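Local coordinates for protein thermophilic dibenzothiophene desulfurization enzyme C (Paenibacillus sp. A11-2, PDB 5XDC) that probably oxidises dibenzothiophene stepwise to its sulfoxide and sulfone, using reduced FMN and molecular oxygen, as a tetrameric flavin monooxygenase of the DszC family, at residues Y150-T155 against V220-D225; A165-V170 against A186-S191; P244-P249 against E332-L337; H272-H277 against E361-R366; A297-F302 against S357-A362. All coordinates share one frame; numbering follows the deposited sequence. Where two conformers were deposited one is given.

Contact 1: Y150-T155 against V220-D225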
# COMPACT_ATOMS: atom_id res chain seq x y z
N TYR B 150 51.75 3.23 -7.53
CA TYR B 150 50.89 4.36 -7.84
C TYR B 150 50.87 5.30 -6.65
O TYR B 150 50.89 4.87 -5.50
CB TYR B 150 49.45 3.92 -8.17
CG TYR B 150 49.27 3.42 -9.58
CD1 TYR B 150 49.05 4.30 -10.62
CD2 TYR B 150 49.34 2.06 -9.88
CE1 TYR B 150 48.89 3.86 -11.92
CE2 TYR B 150 49.18 1.61 -11.18
CZ TYR B 150 48.97 2.51 -12.19
OH TYR B 150 48.81 2.08 -13.49
N GLU B 151 50.84 6.60 -6.94
CA GLU B 151 50.68 7.61 -5.91
C GLU B 151 49.22 8.03 -5.90
O GLU B 151 48.69 8.45 -6.94
CB GLU B 151 51.59 8.81 -6.16
CG GLU B 151 51.55 9.81 -5.00
CD GLU B 151 52.21 11.12 -5.35
OE1 GLU B 151 51.54 12.17 -5.26
OE2 GLU B 151 53.40 11.11 -5.74
N ILE B 152 48.59 7.92 -4.73
CA ILE B 152 47.16 8.18 -4.56
C ILE B 152 46.98 9.55 -3.92
O ILE B 152 47.59 9.83 -2.89
CB ILE B 152 46.48 7.10 -3.70
CG1 ILE B 152 46.86 5.70 -4.17
CG2 ILE B 152 44.97 7.30 -3.70
CD1 ILE B 152 46.48 5.42 -5.58
N ASN B 153 46.08 10.36 -4.50
CA ASN B 153 45.78 11.69 -3.97
C ASN B 153 44.28 11.97 -4.05
O ASN B 153 43.65 11.71 -5.08
CB ASN B 153 46.50 12.79 -4.74
CG ASN B 153 47.98 12.79 -4.48
OD1 ASN B 153 48.42 13.21 -3.41
ND2 ASN B 153 48.75 12.33 -5.45
N GLY B 154 43.75 12.53 -2.98
CA GLY B 154 42.37 13.00 -2.96
C GLY B 154 41.65 12.55 -1.70
O GLY B 154 42.15 11.76 -0.90
N THR B 155 40.45 13.10 -1.53
CA THR B 155 39.60 12.78 -0.39
C THR B 155 38.41 11.97 -0.90
O THR B 155 37.69 12.41 -1.81
CB THR B 155 39.14 14.05 0.33
OG1 THR B 155 40.30 14.70 0.88
CG2 THR B 155 38.18 13.71 1.46
N VAL B 220 49.93 9.10 -1.12
CA VAL B 220 49.98 7.74 -0.59
C VAL B 220 50.54 6.82 -1.67
O VAL B 220 50.00 6.74 -2.78
CB VAL B 220 48.59 7.29 -0.14
CG1 VAL B 220 48.55 5.82 0.18
CG2 VAL B 220 48.20 8.07 1.10
N VAL B 221 51.63 6.12 -1.36
CA VAL B 221 52.21 5.18 -2.31
C VAL B 221 51.60 3.80 -2.07
O VAL B 221 51.59 3.31 -0.94
CB VAL B 221 53.74 5.12 -2.17
CG1 VAL B 221 54.32 4.20 -3.25
CG2 VAL B 221 54.35 6.49 -2.28
N VAL B 222 51.03 3.20 -3.12
CA VAL B 222 50.63 1.80 -3.06
C VAL B 222 51.54 1.00 -3.98
O VAL B 222 51.77 1.38 -5.14
CB VAL B 222 49.12 1.59 -3.35
CG1 VAL B 222 48.33 2.87 -3.28
CG2 VAL B 222 48.85 0.81 -4.60
N TYR B 223 52.07 -0.06 -3.44
CA TYR B 223 53.16 -0.81 -4.04
C TYR B 223 52.61 -1.90 -4.95
O TYR B 223 51.43 -2.27 -4.85
CB TYR B 223 54.04 -1.40 -2.94
CG TYR B 223 54.59 -0.31 -2.03
CD1 TYR B 223 55.46 0.66 -2.52
CD2 TYR B 223 54.19 -0.22 -0.71
CE1 TYR B 223 55.95 1.67 -1.69
CE2 TYR B 223 54.67 0.79 0.12
CZ TYR B 223 55.54 1.73 -0.39
OH TYR B 223 56.01 2.73 0.44
N PRO B 224 53.42 -2.42 -5.87
CA PRO B 224 52.86 -3.28 -6.90
C PRO B 224 52.28 -4.56 -6.35
O PRO B 224 51.34 -5.10 -6.96
CB PRO B 224 54.05 -3.54 -7.83
CG PRO B 224 54.95 -2.37 -7.60
CD PRO B 224 54.84 -2.11 -6.14
N ASP B 225 52.77 -5.05 -5.22
CA ASP B 225 52.25 -6.29 -4.66
C ASP B 225 50.94 -6.07 -3.92
O ASP B 225 50.35 -7.04 -3.44
CB ASP B 225 53.28 -6.96 -3.74
CG ASP B 225 53.72 -6.09 -2.58
OD1 ASP B 225 53.82 -4.86 -2.76
OD2 ASP B 225 53.99 -6.63 -1.49
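Four backbone hydrogen bonds join 150-153 to 220-222. I152 N donates to V220 O at 2.7 Å, with 163° at the hydrogen, and V220 N returns a bond to I152 O. Two residues along, Y150 N and V222 O pair likewise, while V222 N reaches Y150 O at 2.9 Å, nearly along the C=O axis. E151 and V221 form the non-hydrogen-bonded pair between these two hydrogen-bonded pairs, their CA atoms 4.6 Å apart. This antiparallel ladder belongs to the mixed sheet of the acyl-CoA dehydrogenase-like middle domain; on its other side 150-153 pairs with strand 141-144. On the face carrying I152 and V222, I152 CG1 presses on V222 CG1 at 3.3 Å, tighter than usual for two carbons, and V222 has an unusual chi1 of -15°. E151 lies on the other face with V221, its CG anti to the backbone N. The extended chain takes OE1 to N153 ND2 at 2.8 Å, a nearly straight bond (175°) in the amide plane using the anti lone pair. An alanine in place of E151 would probably leave the N153 amide less firmly oriented, since this acceptor would be gone. N153 OD1 also accepts from G219 N, and V221 O from R193 NH1.

Contact 2: A165-V170 against A186-S191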
# COMPACT_ATOMS: atom_id res chain seq x y z
N ALA B 165 40.62 -0.09 10.88
CA ALA B 165 40.71 -1.09 9.82
C ALA B 165 42.15 -1.57 9.68
O ALA B 165 43.07 -0.76 9.54
CB ALA B 165 40.24 -0.52 8.49
N ASP B 166 42.34 -2.90 9.69
CA ASP B 166 43.69 -3.42 9.51
C ASP B 166 44.19 -3.21 8.09
O ASP B 166 45.40 -3.02 7.88
CB ASP B 166 43.71 -4.90 9.88
CG ASP B 166 43.34 -5.11 11.32
OD1 ASP B 166 44.23 -4.98 12.17
OD2 ASP B 166 42.16 -5.37 11.62
N ARG B 167 43.30 -3.27 7.10
CA ARG B 167 43.60 -2.97 5.71
C ARG B 167 42.40 -2.22 5.15
O ARG B 167 41.26 -2.44 5.57
CB ARG B 167 43.85 -4.22 4.86
CG ARG B 167 45.14 -5.00 5.17
CD ARG B 167 46.35 -4.18 4.78
NE ARG B 167 47.62 -4.91 4.88
CZ ARG B 167 48.34 -5.03 5.98
NH1 ARG B 167 47.95 -4.50 7.12
NH2 ARG B 167 49.50 -5.68 5.95
N LEU B 168 42.68 -1.32 4.21
CA LEU B 168 41.67 -0.61 3.44
C LEU B 168 41.68 -1.09 2.00
O LEU B 168 42.74 -1.15 1.35
CB LEU B 168 41.92 0.90 3.45
CG LEU B 168 41.85 1.58 4.81
CD1 LEU B 168 42.29 3.04 4.70
CD2 LEU B 168 40.44 1.50 5.35
N LEU B 169 40.50 -1.42 1.48
CA LEU B 169 40.31 -1.62 0.06
C LEU B 169 40.11 -0.26 -0.59
O LEU B 169 39.09 0.40 -0.36
CB LEU B 169 39.11 -2.54 -0.16
CG LEU B 169 38.74 -2.85 -1.61
CD1 LEU B 169 39.89 -3.59 -2.33
CD2 LEU B 169 37.43 -3.65 -1.68
N VAL B 170 41.06 0.15 -1.42
CA VAL B 170 41.11 1.52 -1.95
C VAL B 170 40.89 1.47 -3.46
O VAL B 170 41.36 0.55 -4.14
CB VAL B 170 42.45 2.20 -1.59
CG1 VAL B 170 42.53 3.57 -2.21
CG2 VAL B 170 42.62 2.31 -0.09
N ALA B 186 42.57 -0.69 -8.02
CA ALA B 186 42.17 -1.11 -6.70
C ALA B 186 43.37 -1.70 -6.00
O ALA B 186 44.25 -2.29 -6.64
CB ALA B 186 41.03 -2.15 -6.76
N ALA B 187 43.41 -1.55 -4.69
CA ALA B 187 44.52 -2.06 -3.90
C ALA B 187 44.06 -2.32 -2.48
O ALA B 187 43.03 -1.80 -2.03
CB ALA B 187 45.70 -1.08 -3.90
N LEU B 188 44.84 -3.12 -1.76
CA LEU B 188 44.58 -3.43 -0.36
C LEU B 188 45.81 -2.98 0.42
O LEU B 188 46.90 -3.56 0.25
CB LEU B 188 44.32 -4.92 -0.16
CG LEU B 188 43.85 -5.31 1.24
CD1 LEU B 188 42.43 -4.88 1.48
CD2 LEU B 188 43.94 -6.80 1.46
N ILE B 189 45.66 -1.95 1.25
CA ILE B 189 46.82 -1.29 1.86
C ILE B 189 46.60 -1.13 3.35
O ILE B 189 45.45 -1.08 3.83
CB ILE B 189 47.13 0.07 1.19
CG1 ILE B 189 46.01 1.09 1.45
CG2 ILE B 189 47.37 -0.12 -0.28
CD1 ILE B 189 46.39 2.51 1.09
N PRO B 190 47.68 -1.03 4.13
CA PRO B 190 47.55 -0.70 5.55
C PRO B 190 46.91 0.67 5.74
O PRO B 190 47.16 1.60 4.97
CB PRO B 190 49.00 -0.72 6.07
CG PRO B 190 49.78 -1.42 5.04
CD PRO B 190 49.10 -1.21 3.74
N SER B 191 46.09 0.79 6.79
CA SER B 191 45.44 2.06 7.06
C SER B 191 46.40 3.09 7.64
O SER B 191 46.08 4.28 7.63
CB SER B 191 44.25 1.86 8.01
OG SER B 191 44.66 1.29 9.23
O HOH W 1 46.87 -0.97 8.99
O HOH W 2 48.24 -5.18 2.02
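S191 OG donates to A165 O at 2.6 Å, nearly along the C=O axis; chi1 of 59° sets OG between the backbone N and carbonyl carbon, turned to that oxygen. Next come two pairs of backbone bonds. L168 N reaches I189 O at 2.8 Å and I189 N returns to L168 O, while V170 N meets A187 O at 2.8 Å with 173° at the hydrogen, and A187 N answers to V170 O. L169 and L188 form the non-hydrogen-bonded pair between them. Strands 167-174 and 184-190 thus make a beta hairpin in the mixed sheet of the acyl-CoA dehydrogenase-like middle domain. R167 bends at chi2 and lies alongside P190, whose CG sits over the centre of one guanidinium face, 4.0 Å from CZ. R167 NH1 donates to D166 O at 3.0 Å, in the guanidinium plane but from above the carbonyl plane, and NE is linked to L188 O through a water. An alanine in place of R167 would probably loosen this end of the hairpin, as the cover over P190 and the water link to L188 would be lost. D166 itself turns to R50, in a salt bridge. Across from R167 CB, L188 CD1 packs at 3.7 Å. On the face of V170 and I189, these two side chains cross obliquely, V170 CG2 3.9 Å from I189 CG1, and I189 is backed by V220 and V222.

Contact 3: P244-P249 against E332-L337. With SO4 (sulfate ion), chain K.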
# COMPACT_ATOMS: atom_id res chain seq x y z
N PRO B 244 34.46 -12.06 -11.68
CA PRO B 244 34.72 -10.96 -10.73
C PRO B 244 33.55 -10.00 -10.61
O PRO B 244 33.41 -9.36 -9.55
CB PRO B 244 35.96 -10.28 -11.31
CG PRO B 244 36.63 -11.36 -12.11
CD PRO B 244 35.50 -12.12 -12.72
N SER B 245 32.71 -9.88 -11.64
CA SER B 245 31.52 -9.05 -11.53
C SER B 245 30.49 -9.64 -10.57
O SER B 245 29.47 -8.97 -10.32
CB SER B 245 30.89 -8.83 -12.91
OG SER B 245 30.18 -9.97 -13.37
N LEU B 246 30.71 -10.84 -10.01
CA LEU B 246 29.87 -11.32 -8.92
C LEU B 246 29.95 -10.42 -7.69
O LEU B 246 29.11 -10.54 -6.80
CB LEU B 246 30.25 -12.73 -8.47
CG LEU B 246 29.94 -13.92 -9.39
CD1 LEU B 246 30.48 -15.20 -8.74
CD2 LEU B 246 28.45 -14.03 -9.67
N TRP B 247 30.95 -9.55 -7.63
CA TRP B 247 31.10 -8.70 -6.45
C TRP B 247 29.81 -7.94 -6.15
O TRP B 247 29.40 -7.84 -4.99
CB TRP B 247 32.27 -7.72 -6.63
CG TRP B 247 32.37 -6.81 -5.46
CD1 TRP B 247 32.99 -7.06 -4.28
CD2 TRP B 247 31.77 -5.51 -5.32
NE1 TRP B 247 32.85 -6.00 -3.42
CE2 TRP B 247 32.10 -5.03 -4.04
CE3 TRP B 247 31.00 -4.71 -6.17
CZ2 TRP B 247 31.68 -3.79 -3.57
CZ3 TRP B 247 30.58 -3.47 -5.71
CH2 TRP B 247 30.92 -3.02 -4.43
N THR B 248 29.15 -7.43 -7.20
CA THR B 248 27.97 -6.59 -6.96
C THR B 248 26.80 -7.40 -6.43
O THR B 248 26.24 -7.01 -5.40
CB THR B 248 27.60 -5.84 -8.24
OG1 THR B 248 28.78 -5.44 -8.91
CG2 THR B 248 26.76 -4.60 -7.89
N PRO B 249 26.36 -8.50 -7.06
CA PRO B 249 25.27 -9.26 -6.44
C PRO B 249 25.61 -9.74 -5.05
O PRO B 249 24.74 -9.69 -4.16
CB PRO B 249 25.03 -10.43 -7.42
CG PRO B 249 26.22 -10.43 -8.34
CD PRO B 249 26.71 -9.02 -8.40
N GLU B 332 25.10 -14.66 -18.33
CA GLU B 332 23.74 -15.11 -18.06
C GLU B 332 23.59 -15.58 -16.62
O GLU B 332 22.61 -15.25 -15.95
CB GLU B 332 23.35 -16.21 -19.05
CG GLU B 332 23.21 -15.69 -20.48
CD GLU B 332 24.55 -15.47 -21.22
OE1 GLU B 332 25.58 -16.09 -20.86
OE2 GLU B 332 24.56 -14.66 -22.19
N GLN B 333 24.57 -16.35 -16.13
CA GLN B 333 24.55 -16.78 -14.73
C GLN B 333 24.63 -15.57 -13.80
O GLN B 333 23.90 -15.50 -12.81
CB GLN B 333 25.72 -17.73 -14.46
CG GLN B 333 25.61 -19.07 -15.20
CD GLN B 333 26.89 -19.89 -15.09
OE1 GLN B 333 27.99 -19.34 -15.09
NE2 GLN B 333 26.74 -21.21 -14.98
N ARG B 334 25.54 -14.65 -14.09
CA ARG B 334 25.70 -13.46 -13.25
C ARG B 334 24.45 -12.59 -13.30
O ARG B 334 24.00 -12.08 -12.27
CB ARG B 334 26.92 -12.67 -13.71
CG ARG B 334 27.29 -11.52 -12.79
CD ARG B 334 26.66 -10.19 -13.20
NE ARG B 334 27.24 -9.11 -12.41
CZ ARG B 334 26.66 -7.94 -12.16
NH1 ARG B 334 25.45 -7.66 -12.62
NH2 ARG B 334 27.30 -7.04 -11.43
N GLY B 335 23.88 -12.43 -14.50
CA GLY B 335 22.71 -11.58 -14.65
C GLY B 335 21.49 -12.12 -13.95
O GLY B 335 20.78 -11.39 -13.25
N GLN B 336 21.23 -13.42 -14.09
CA GLN B 336 20.14 -14.05 -13.35
C GLN B 336 20.34 -13.89 -11.85
O GLN B 336 19.39 -13.61 -11.12
CB GLN B 336 20.02 -15.52 -13.70
CG GLN B 336 19.53 -15.77 -15.11
CD GLN B 336 19.51 -17.24 -15.46
OE1 GLN B 336 19.69 -18.10 -14.58
NE2 GLN B 336 19.29 -17.55 -16.73
N LEU B 337 21.57 -14.07 -11.38
CA LEU B 337 21.81 -13.91 -9.95
C LEU B 337 21.53 -12.48 -9.53
O LEU B 337 20.88 -12.25 -8.50
CB LEU B 337 23.24 -14.30 -9.61
CG LEU B 337 23.58 -14.06 -8.14
CD1 LEU B 337 22.75 -14.86 -7.16
CD2 LEU B 337 25.07 -14.29 -7.89
S SO4 K . 24.19 -23.71 -13.93
O1 SO4 K . 23.18 -24.64 -14.45
O2 SO4 K . 24.26 -23.83 -12.48
O3 SO4 K . 25.50 -24.05 -14.50
O4 SO4 K . 23.83 -22.36 -14.37
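R334 points across from helix 331-363 with CG anti to the backbone N (chi1 -172°), then bends at chi2, so that its guanidinium arrives side-on at S245. NE and NH2 both grip S245 O, each at 3.1 Å. NH2 lies in the carbonyl plane, whereas NE stands above it, 63° out. S245 OG adds only a weak, bent bond from NE; this hydroxyl is also bonded to S242 O. P249 crosses R334 at about a right angle, with CD over one face of the guanidinium, toward its rim and 3.7 Å from NH2. Beside it, L337 CD2 makes the apolar contacts: it meets L246 CD2 at 3.8 Å and P249 CB at 3.9 Å, crossing both residues roughly perpendicularly. NH1 of R334 forms a salt bridge with the terminal carboxylate of S414, so one buried arginine joins three chain regions. The contact thus ties the 3-10 turn leading into helix 247-276 to helix 331-363, within the helical bundle of the acyl-CoA dehydrogenase-like fold.

Contact 4: H272-H277 against E361-R366. With SO4 (sulfate ion), chain L.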
# COMPACT_ATOMS: atom_id res chain seq x y z
N HIS B 272 8.19 -7.62 22.28
CA HIS B 272 8.57 -7.58 23.69
C HIS B 272 7.91 -6.40 24.40
O HIS B 272 7.38 -6.56 25.51
CB HIS B 272 10.09 -7.50 23.81
CG HIS B 272 10.57 -7.41 25.23
ND1 HIS B 272 10.81 -6.20 25.85
CD2 HIS B 272 10.85 -8.37 26.14
CE1 HIS B 272 11.21 -6.43 27.09
NE2 HIS B 272 11.25 -7.73 27.29
N TYR B 273 7.93 -5.22 23.78
CA TYR B 273 7.28 -4.05 24.36
C TYR B 273 5.78 -4.27 24.49
O TYR B 273 5.18 -3.95 25.53
CB TYR B 273 7.55 -2.81 23.50
CG TYR B 273 6.93 -1.57 24.09
CD1 TYR B 273 5.61 -1.23 23.82
CD2 TYR B 273 7.68 -0.73 24.92
CE1 TYR B 273 5.05 -0.10 24.36
CE2 TYR B 273 7.12 0.40 25.47
CZ TYR B 273 5.81 0.71 25.19
OH TYR B 273 5.27 1.85 25.74
N SER B 274 5.14 -4.80 23.45
CA SER B 274 3.70 -5.02 23.48
C SER B 274 3.32 -5.95 24.62
O SER B 274 2.34 -5.71 25.33
CB SER B 274 3.24 -5.58 22.14
OG SER B 274 3.21 -4.58 21.13
N ARG B 275 4.08 -7.03 24.81
CA ARG B 275 3.74 -7.99 25.85
C ARG B 275 3.87 -7.39 27.24
O ARG B 275 3.11 -7.77 28.14
CB ARG B 275 4.62 -9.23 25.72
CG ARG B 275 4.20 -10.14 24.56
CD ARG B 275 4.95 -11.44 24.56
NE ARG B 275 6.39 -11.25 24.38
CZ ARG B 275 7.05 -11.36 23.23
NH1 ARG B 275 6.43 -11.67 22.09
NH2 ARG B 275 8.36 -11.15 23.23
N SER B 276 4.80 -6.46 27.44
CA SER B 276 5.07 -5.95 28.78
C SER B 276 4.45 -4.59 29.03
O SER B 276 4.49 -4.11 30.17
CB SER B 276 6.58 -5.90 29.03
OG SER B 276 7.22 -5.05 28.10
N HIS B 277 3.87 -3.96 28.01
CA HIS B 277 3.09 -2.73 28.15
C HIS B 277 1.81 -2.90 27.34
O HIS B 277 1.61 -2.25 26.32
CB HIS B 277 3.89 -1.52 27.70
CG HIS B 277 5.27 -1.47 28.27
ND1 HIS B 277 6.32 -2.21 27.76
CD2 HIS B 277 5.78 -0.77 29.31
CE1 HIS B 277 7.41 -1.97 28.46
NE2 HIS B 277 7.11 -1.10 29.41
N GLU B 361 2.24 1.83 15.70
CA GLU B 361 0.79 1.78 15.76
C GLU B 361 0.31 0.61 16.61
O GLU B 361 -0.73 0.70 17.27
CB GLU B 361 0.23 1.70 14.34
CG GLU B 361 -1.26 1.89 14.22
CD GLU B 361 -1.72 1.97 12.77
OE1 GLU B 361 -2.58 1.16 12.39
OE2 GLU B 361 -1.25 2.86 12.02
N ALA B 362 1.08 -0.48 16.64
CA ALA B 362 0.75 -1.62 17.46
C ALA B 362 1.14 -1.42 18.92
O ALA B 362 0.49 -1.97 19.81
CB ALA B 362 1.44 -2.88 16.92
N MET B 363 2.19 -0.63 19.18
CA MET B 363 2.72 -0.47 20.52
C MET B 363 2.01 0.61 21.32
O MET B 363 1.86 0.48 22.54
CB MET B 363 4.22 -0.15 20.46
CG MET B 363 5.07 -1.32 19.99
SD MET B 363 6.84 -1.01 20.11
CE MET B 363 7.02 0.11 18.75
N GLY B 364 1.58 1.69 20.66
CA GLY B 364 0.82 2.75 21.29
C GLY B 364 1.68 3.95 21.66
O GLY B 364 2.91 3.97 21.50
N ALA B 365 1.00 4.96 22.22
CA ALA B 365 1.59 6.28 22.37
C ALA B 365 2.82 6.27 23.27
O ALA B 365 3.77 7.03 23.02
CB ALA B 365 0.55 7.25 22.92
N ARG B 366 2.82 5.46 24.32
CA ARG B 366 3.93 5.52 25.26
C ARG B 366 5.23 5.06 24.64
O ARG B 366 6.30 5.46 25.12
CB ARG B 366 3.61 4.71 26.51
CG ARG B 366 2.50 5.32 27.36
CD ARG B 366 1.87 4.25 28.25
NE ARG B 366 2.82 3.74 29.24
CZ ARG B 366 2.83 2.50 29.73
NH1 ARG B 366 1.94 1.61 29.32
NH2 ARG B 366 3.74 2.15 30.62
S SO4 L . 9.07 -11.41 26.97
O1 SO4 L . 7.72 -11.80 27.36
O2 SO4 L . 9.88 -12.56 26.60
O3 SO4 L . 8.99 -10.51 25.83
O4 SO4 L . 9.71 -10.73 28.10
O HOH W 3 2.31 2.19 24.46
O HOH W 4 0.77 -3.55 21.66
O HOH W 5 1.73 -1.97 23.75
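The end of helix 247-276 meets the break between helices 331-363 and 365-369, where A365 and R366 belong to the FMN site, although no flavin is bound to this chain here. G364 leaves the helix with positive phi (99°), and helix 365-369 starts just after it. Y273, its CG anti to the backbone N (chi1 -178°), crosses M363 obliquely. M363 SD lies 4.6 Å from the ring centroid and 42° off its normal, an oblique Met-aromatic contact, and M363 CB packs on Y273 CD1 at 3.8 Å. Y273 OH reaches R366 CB at 3.4 Å. H277 folds back over its own helix end: ND1 donates to Y273 O at 3.0 Å, in the carbonyl plane on a lone pair, which sets the imidazole against one face of the Y273 ring. R366 NH2 comes to the edge of the H277 ring, 3.8 Å from CD2. Waters supply the polar links. One joins H277 O to M363 O, another joins S274 OG to A362 O, and a third donates to M363 O at 2.6 Å while bonding Y273 OH. S274 OG is further tied to Y299 OH. With no direct hydrogen bond between the segments, water bridges them through the carbonyls of A362, M363 and H277, and the positive charge of R366, 4.8 Å from H277 NE2 at NH2, would probably disfavour protonation of that imidazole.

Contact 5: A297-F302 against S357-A362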
# COMPACT_ATOMS: atom_id res chain seq x y z
N ALA B 297 -3.14 -7.93 13.81
CA ALA B 297 -3.04 -7.84 12.36
C ALA B 297 -1.73 -7.19 11.93
O ALA B 297 -1.13 -7.58 10.92
CB ALA B 297 -4.23 -7.06 11.81
N ILE B 298 -1.26 -6.19 12.68
CA ILE B 298 0.01 -5.56 12.34
C ILE B 298 1.14 -6.56 12.50
O ILE B 298 1.97 -6.73 11.59
CB ILE B 298 0.24 -4.31 13.20
CG1 ILE B 298 -0.70 -3.20 12.75
CG2 ILE B 298 1.71 -3.84 13.11
CD1 ILE B 298 -0.76 -2.03 13.71
N TYR B 299 1.20 -7.25 13.64
CA TYR B 299 2.25 -8.25 13.82
C TYR B 299 2.15 -9.35 12.77
O TYR B 299 3.17 -9.80 12.25
CB TYR B 299 2.20 -8.85 15.23
CG TYR B 299 2.82 -7.91 16.24
CD1 TYR B 299 4.21 -7.75 16.30
CD2 TYR B 299 2.05 -7.18 17.13
CE1 TYR B 299 4.79 -6.89 17.20
CE2 TYR B 299 2.63 -6.32 18.03
CZ TYR B 299 4.00 -6.19 18.06
OH TYR B 299 4.60 -5.33 18.95
N GLY B 300 0.93 -9.78 12.44
CA GLY B 300 0.78 -10.86 11.48
C GLY B 300 1.22 -10.47 10.09
O GLY B 300 1.92 -11.22 9.41
N GLU B 301 0.81 -9.28 9.63
CA GLU B 301 1.18 -8.83 8.30
C GLU B 301 2.69 -8.78 8.14
O GLU B 301 3.25 -9.30 7.17
CB GLU B 301 0.58 -7.46 8.01
N PHE B 302 3.37 -8.16 9.10
CA PHE B 302 4.81 -7.98 8.98
C PHE B 302 5.58 -9.27 9.25
O PHE B 302 6.56 -9.55 8.55
CB PHE B 302 5.28 -6.86 9.89
CG PHE B 302 4.86 -5.50 9.42
CD1 PHE B 302 5.13 -5.10 8.14
CD2 PHE B 302 4.17 -4.64 10.26
CE1 PHE B 302 4.75 -3.86 7.69
CE2 PHE B 302 3.79 -3.39 9.81
CZ PHE B 302 4.07 -3.01 8.53
N SER B 357 8.46 1.80 11.02
CA SER B 357 7.61 2.95 11.28
C SER B 357 6.24 2.52 11.80
O SER B 357 5.76 3.04 12.81
CB SER B 357 7.44 3.78 10.00
OG SER B 357 6.52 4.82 10.21
N ARG B 358 5.61 1.55 11.14
CA ARG B 358 4.22 1.22 11.45
C ARG B 358 4.07 0.42 12.74
O ARG B 358 2.97 0.41 13.31
CB ARG B 358 3.60 0.45 10.29
CG ARG B 358 3.33 1.33 9.08
CD ARG B 358 2.87 0.50 7.90
NE ARG B 358 2.89 1.26 6.65
CZ ARG B 358 2.73 0.73 5.45
NH1 ARG B 358 2.52 -0.58 5.31
NH2 ARG B 358 2.77 1.51 4.37
N LEU B 359 5.12 -0.25 13.22
CA LEU B 359 4.99 -1.00 14.46
C LEU B 359 4.63 -0.11 15.64
O LEU B 359 4.07 -0.60 16.62
CB LEU B 359 6.27 -1.80 14.75
CG LEU B 359 6.39 -3.12 13.98
CD1 LEU B 359 7.78 -3.72 14.15
CD2 LEU B 359 5.34 -4.09 14.45
N TYR B 360 4.93 1.19 15.57
CA TYR B 360 4.48 2.09 16.64
C TYR B 360 2.97 2.02 16.81
O TYR B 360 2.46 2.13 17.93
CB TYR B 360 4.90 3.54 16.35
CG TYR B 360 6.32 3.87 16.77
CD1 TYR B 360 6.59 4.27 18.08
CD2 TYR B 360 7.37 3.82 15.87
CE1 TYR B 360 7.88 4.59 18.48
CE2 TYR B 360 8.67 4.14 16.27
CZ TYR B 360 8.91 4.52 17.57
OH TYR B 360 10.19 4.82 17.98
N GLU B 361 2.24 1.83 15.70
CA GLU B 361 0.79 1.78 15.76
C GLU B 361 0.31 0.61 16.61
O GLU B 361 -0.73 0.70 17.27
CB GLU B 361 0.23 1.70 14.34
CG GLU B 361 -1.26 1.89 14.22
CD GLU B 361 -1.72 1.97 12.77
OE1 GLU B 361 -2.58 1.16 12.39
OE2 GLU B 361 -1.25 2.86 12.02
N ALA B 362 1.08 -0.48 16.64
CA ALA B 362 0.75 -1.62 17.46
C ALA B 362 1.14 -1.42 18.92
O ALA B 362 0.49 -1.97 19.81
CB ALA B 362 1.44 -2.88 16.92
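Apolar contacts carry most of this helix pair. I298 points toward the other helix and brings CG2 against both L359 CD2 and A362 CB, each 3.9 Å away; the I298 and L359 side chains slide past each other in opposite directions. I298 CG1 lies anti to the carbonyl carbon, and the chain carries CD1 on to A362 N at 3.8 Å. Y299 is met at two ring carbons: CE1 by L359 CD2 at 4.0 Å and CE2 by A362 CB at 3.8 Å. Aromatic and aliphatic parts also meet at F302, where R358 CD lies in the ring plane at the edge, 3.8 Å from CZ. The extended R358 chain crosses F302 at about a right angle, with the ring and guanidinium planes 39° apart. Of the charged groups, E361 brings its aliphatic chain across I298 CD1, while its carboxylate forms a salt bridge with R350 of the second subunit. R358 NH1 pairs with E354 in its own helix. No hydrogen bond links the segments. Segments 297-302 and 357-362 run roughly antiparallel (149°), their axes 9.5 Å apart at closest approach, and 357-362 is kinked at 360 and 361. L267 and A270 of helix 247-276 cover Y299 and L359, making a three-helix junction in the C-terminal bundle, with L403 of the third subunit packed on Y299.

Overall arrangement
Contacts 1 and 2 share one sheet and touch through V222 on A187 and I189; both rest on backbone ladders, contact 1 with its buried aliphatic residues on one face, contact 2 on both. Contacts 3, 4 and 5 belong to the helical part, where side chains do the joining, helped by waters in contact 4. Contacts 3 and 4 bridge the same two helices, 247-276 and 331-363, at places whose centres lie about 43 Å apart: the first is wholly buried round an arginine, the second mostly buried but hydrated and exposed at R366. Contact 5, partly buried and chiefly apolar, shares E361 and A362 with contact 4 and meets it through S274 and Y299. Both reach the second subunit, whereas contacts 1 to 3 touch no other chain.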